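Local coordinates for protein 4-oxalmesaconate hydratase (Pseudomonas putida, PDB 5CGZ) that catalyses, as a zinc-dependent hydratase, the hydration of the enol form of oxalomesaconic acid to 4-carboxy-4-hydroxy-2-oxoadipic acid in gallate degradation, at residues 117-122 with 162-167. Sequence-based numbering, arbitrary orientation.
Sequences DPYNYD and PEQCEW
The thiol of Cys165 packs against the start of the 117-122 loop in the close-packed, buried part of the contact, its SG 3.8 Å from Asp117 CA and 3.9 Å from Asp117 CG; Pro118 CD lies 4.0 Å from SG. A chi1 of -64° sets SG anti to the carbonyl carbon, where it meets these neighbours. Asp117 begins a type I turn that closes with Asn120 N, and Tyr119 N donates to its OD1 at 2.9 Å, an Asx turn, meeting it on the anti side, 24° out of the carboxylate plane. OD2 is hydrogen-bonded to His123 ND1, so Asp117 is a second-shell residue to this zinc ligand. Two loops that follow neighbouring parallel strands of the Rossmann-like sheet, 110-112 and 154-157, meet here beside the metal site. Also buried, Gln164 CB abuts the rim of the Tyr119 ring, roughly level with it, 3.7 Å from CE2, and Gln164 CG touches OH. The polar ends turn to a second subunit, with Tyr119 OH bonded to its Asn213 and the Gln164 amide to its Arg168 and Pro169. Pro118, by contrast, is partly exposed, yet its CG rests 3.6 Å from Gln164 O, and Phe232 of a third subunit packs on the ring.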
ATOM      1  N   ASP A 117      -2.941  13.910  -6.277  1.00 29.88           N
ATOM      2  CA  ASP A 117      -2.182  14.759  -7.183  1.00 31.18           C
ATOM      3  C   ASP A 117      -1.449  15.812  -6.369  1.00 35.79           C
ATOM      4  O   ASP A 117      -2.019  16.853  -6.033  1.00 33.49           O
ATOM      5  CB  ASP A 117      -3.104  15.416  -8.208  1.00 29.78           C
ATOM      6  CG  ASP A 117      -2.341  16.096  -9.335  1.00 35.83           C
ATOM      7  OD1 ASP A 117      -1.160  16.476  -9.145  1.00 33.93           O
ATOM      8  OD2 ASP A 117      -2.935  16.244 -10.422  1.00 33.59           O
ATOM      9  N   PRO A 118      -0.184  15.534  -6.036  1.00 35.23           N
ATOM     10  CA  PRO A 118       0.606  16.474  -5.232  1.00 32.19           C
ATOM     11  C   PRO A 118       0.965  17.753  -5.998  1.00 30.42           C
ATOM     12  O   PRO A 118       1.550  18.663  -5.416  1.00 31.81           O
ATOM     13  CB  PRO A 118       1.864  15.667  -4.866  1.00 31.62           C
ATOM     14  CG  PRO A 118       1.906  14.508  -5.814  1.00 37.96           C
ATOM     15  CD  PRO A 118       0.493  14.239  -6.245  1.00 31.78           C
ATOM     16  N   TYR A 119       0.606  17.834  -7.275  1.00 29.92           N
ATOM     17  CA  TYR A 119       0.906  19.038  -8.051  1.00 35.01           C
ATOM     18  C   TYR A 119      -0.315  19.934  -8.263  1.00 35.80           C
ATOM     19  O   TYR A 119      -0.177  21.077  -8.695  1.00 33.06           O
ATOM     20  CB  TYR A 119       1.533  18.650  -9.393  1.00 29.73           C
ATOM     21  CG  TYR A 119       2.812  17.895  -9.161  1.00 32.73           C
ATOM     22  CD1 TYR A 119       4.013  18.573  -8.963  1.00 30.40           C
ATOM     23  CD2 TYR A 119       2.812  16.501  -9.068  1.00 28.17           C
ATOM     24  CE1 TYR A 119       5.203  17.874  -8.709  1.00 30.14           C
ATOM     25  CE2 TYR A 119       3.985  15.796  -8.810  1.00 30.66           C
ATOM     26  CZ  TYR A 119       5.178  16.486  -8.632  1.00 31.41           C
ATOM     27  OH  TYR A 119       6.342  15.781  -8.382  1.00 29.40           O
ATOM     28  N   ASN A 120      -1.500  19.437  -7.921  1.00 33.93           N
ATOM     29  CA  ASN A 120      -2.722  20.176  -8.224  1.00 33.43           C
ATOM     30  C   ASN A 120      -3.913  19.710  -7.398  1.00 34.95           C
ATOM     31  O   ASN A 120      -4.523  18.682  -7.709  1.00 33.65           O
ATOM     32  CB  ASN A 120      -3.047  20.038  -9.707  1.00 34.83           C
ATOM     33  CG  ASN A 120      -3.930  21.151 -10.212  1.00 44.37           C
ATOM     34  OD1 ASN A 120      -4.957  21.478  -9.607  1.00 43.89           O
ATOM     35  ND2 ASN A 120      -3.527  21.756 -11.321  1.00 42.26           N
ATOM     36  N   TYR A 121      -4.252  20.469  -6.360  1.00 28.36           N
ATOM     37  CA  TYR A 121      -5.340  20.093  -5.459  1.00 33.45           C
ATOM     38  C   TYR A 121      -6.706  20.105  -6.152  1.00 32.86           C
ATOM     39  O   TYR A 121      -7.622  19.391  -5.739  1.00 31.48           O
ATOM     40  CB  TYR A 121      -5.353  21.018  -4.229  1.00 34.04           C
ATOM     41  CG  TYR A 121      -4.523  20.475  -3.085  1.00 34.40           C
ATOM     42  CD1 TYR A 121      -3.158  20.263  -3.233  1.00 34.04           C
ATOM     43  CD2 TYR A 121      -5.105  20.159  -1.865  1.00 34.32           C
ATOM     44  CE1 TYR A 121      -2.396  19.745  -2.197  1.00 37.95           C
ATOM     45  CE2 TYR A 121      -4.351  19.648  -0.821  1.00 36.89           C
ATOM     46  CZ  TYR A 121      -3.000  19.441  -0.994  1.00 38.27           C
ATOM     47  OH  TYR A 121      -2.254  18.920   0.039  1.00 32.71           O
ATOM     48  N   ASP A 122      -6.851  20.904  -7.206  1.00 29.27           N
ATOM     49  CA  ASP A 122      -8.131  20.969  -7.910  1.00 29.63           C
ATOM     50  C   ASP A 122      -8.494  19.632  -8.579  1.00 32.96           C
ATOM     51  O   ASP A 122      -9.671  19.303  -8.751  1.00 30.63           O
ATOM     52  CB  ASP A 122      -8.110  22.066  -8.979  1.00 28.65           C
ATOM     53  CG  ASP A 122      -7.971  23.468  -8.399  1.00 32.39           C
ATOM     54  OD1 ASP A 122      -7.964  23.644  -7.158  1.00 32.83           O
ATOM     55  OD2 ASP A 122      -7.874  24.409  -9.210  1.00 34.15           O
ATOM     56  N   PRO A 162       2.267  10.493 -13.364  1.00 32.32           N
ATOM     57  CA  PRO A 162       1.437   9.371 -12.912  1.00 26.01           C
ATOM     58  C   PRO A 162       1.982   8.677 -11.656  1.00 30.55           C
ATOM     59  O   PRO A 162       1.202   8.448 -10.731  1.00 27.99           O
ATOM     60  CB  PRO A 162       1.427   8.415 -14.123  1.00 28.97           C
ATOM     61  CG  PRO A 162       2.505   8.888 -15.042  1.00 30.22           C
ATOM     62  CD  PRO A 162       2.701  10.355 -14.767  1.00 27.41           C
ATOM     63  N   GLU A 163       3.275   8.358 -11.606  1.00 25.91           N
ATOM     64  CA  GLU A 163       3.799   7.659 -10.429  1.00 26.97           C
ATOM     65  C   GLU A 163       3.713   8.516  -9.165  1.00 28.82           C
ATOM     66  O   GLU A 163       3.421   7.990  -8.100  1.00 29.85           O
ATOM     67  CB  GLU A 163       5.247   7.214 -10.638  1.00 27.81           C
ATOM     68  CG  GLU A 163       5.447   6.208 -11.756  1.00 27.39           C
ATOM     69  CD  GLU A 163       5.791   6.855 -13.090  1.00 31.01           C
ATOM     70  OE1 GLU A 163       5.679   8.097 -13.228  1.00 31.54           O
ATOM     71  OE2 GLU A 163       6.177   6.112 -14.011  1.00 32.26           O
ATOM     72  N   GLN A 164       3.958   9.826  -9.276  1.00 25.95           N
ATOM     73  CA  GLN A 164       3.869  10.694  -8.101  1.00 28.70           C
ATOM     74  C   GLN A 164       2.423  10.734  -7.606  1.00 33.93           C
ATOM     75  O   GLN A 164       2.173  10.971  -6.433  1.00 31.37           O
ATOM     76  CB  GLN A 164       4.358  12.124  -8.398  1.00 26.63           C
ATOM     77  CG  GLN A 164       5.747  12.216  -9.062  1.00 26.38           C
ATOM     78  CD  GLN A 164       6.810  11.436  -8.328  1.00 31.10           C
ATOM     79  OE1 GLN A 164       6.729  11.241  -7.110  1.00 29.23           O
ATOM     80  NE2 GLN A 164       7.825  10.977  -9.068  1.00 29.55           N
ATOM     81  N   CYS A 165       1.476  10.498  -8.512  1.00 31.03           N
ATOM     82  CA  CYS A 165       0.058  10.478  -8.152  1.00 30.58           C
ATOM     83  C   CYS A 165      -0.417   9.102  -7.697  1.00 31.39           C
ATOM     84  O   CYS A 165      -1.596   8.926  -7.403  1.00 33.80           O
ATOM     85  CB  CYS A 165      -0.798  10.944  -9.332  1.00 28.39           C
ATOM     86  SG  CYS A 165      -0.495  12.658  -9.803  1.00 30.31           S
ATOM     87  N   GLU A 166       0.493   8.130  -7.657  1.00 28.21           N
ATOM     88  CA  GLU A 166       0.142   6.746  -7.317  1.00 33.11           C
ATOM     89  C   GLU A 166      -0.964   6.205  -8.229  1.00 33.46           C
ATOM     90  O   GLU A 166      -1.868   5.485  -7.809  1.00 31.79           O
ATOM     91  CB  GLU A 166      -0.261   6.650  -5.846  1.00 32.29           C
ATOM     92  CG  GLU A 166       0.899   7.000  -4.904  1.00 43.20           C
ATOM     93  CD  GLU A 166       0.457   7.241  -3.466  1.00 58.52           C
ATOM     94  OE1 GLU A 166      -0.375   6.467  -2.955  1.00 54.88           O
ATOM     95  OE2 GLU A 166       0.940   8.217  -2.852  1.00 69.18           O
ATOM     96  N   TRP A 167      -0.856   6.549  -9.502  1.00 30.13           N
ATOM     97  CA  TRP A 167      -1.835   6.168 -10.502  1.00 28.77           C
ATOM     98  C   TRP A 167      -1.245   5.052 -11.356  1.00 32.36           C
ATOM     99  O   TRP A 167      -0.076   5.105 -11.743  1.00 30.41           O
ATOM    100  CB  TRP A 167      -2.197   7.399 -11.337  1.00 28.13           C
ATOM    101  CG  TRP A 167      -3.119   7.205 -12.511  1.00 28.74           C
ATOM    102  CD1 TRP A 167      -4.482   7.383 -12.524  1.00 27.10           C
ATOM    103  CD2 TRP A 167      -2.748   6.867 -13.857  1.00 25.40           C
ATOM    104  NE1 TRP A 167      -4.972   7.169 -13.792  1.00 28.18           N
ATOM    105  CE2 TRP A 167      -3.937   6.850 -14.624  1.00 27.72           C
ATOM    106  CE3 TRP A 167      -1.533   6.583 -14.484  1.00 25.59           C
ATOM    107  CZ2 TRP A 167      -3.937   6.553 -15.990  1.00 27.40           C
ATOM    108  CZ3 TRP A 167      -1.538   6.292 -15.844  1.00 25.91           C
ATOM    109  CH2 TRP A 167      -2.731   6.278 -16.580  1.00 28.15           C
TER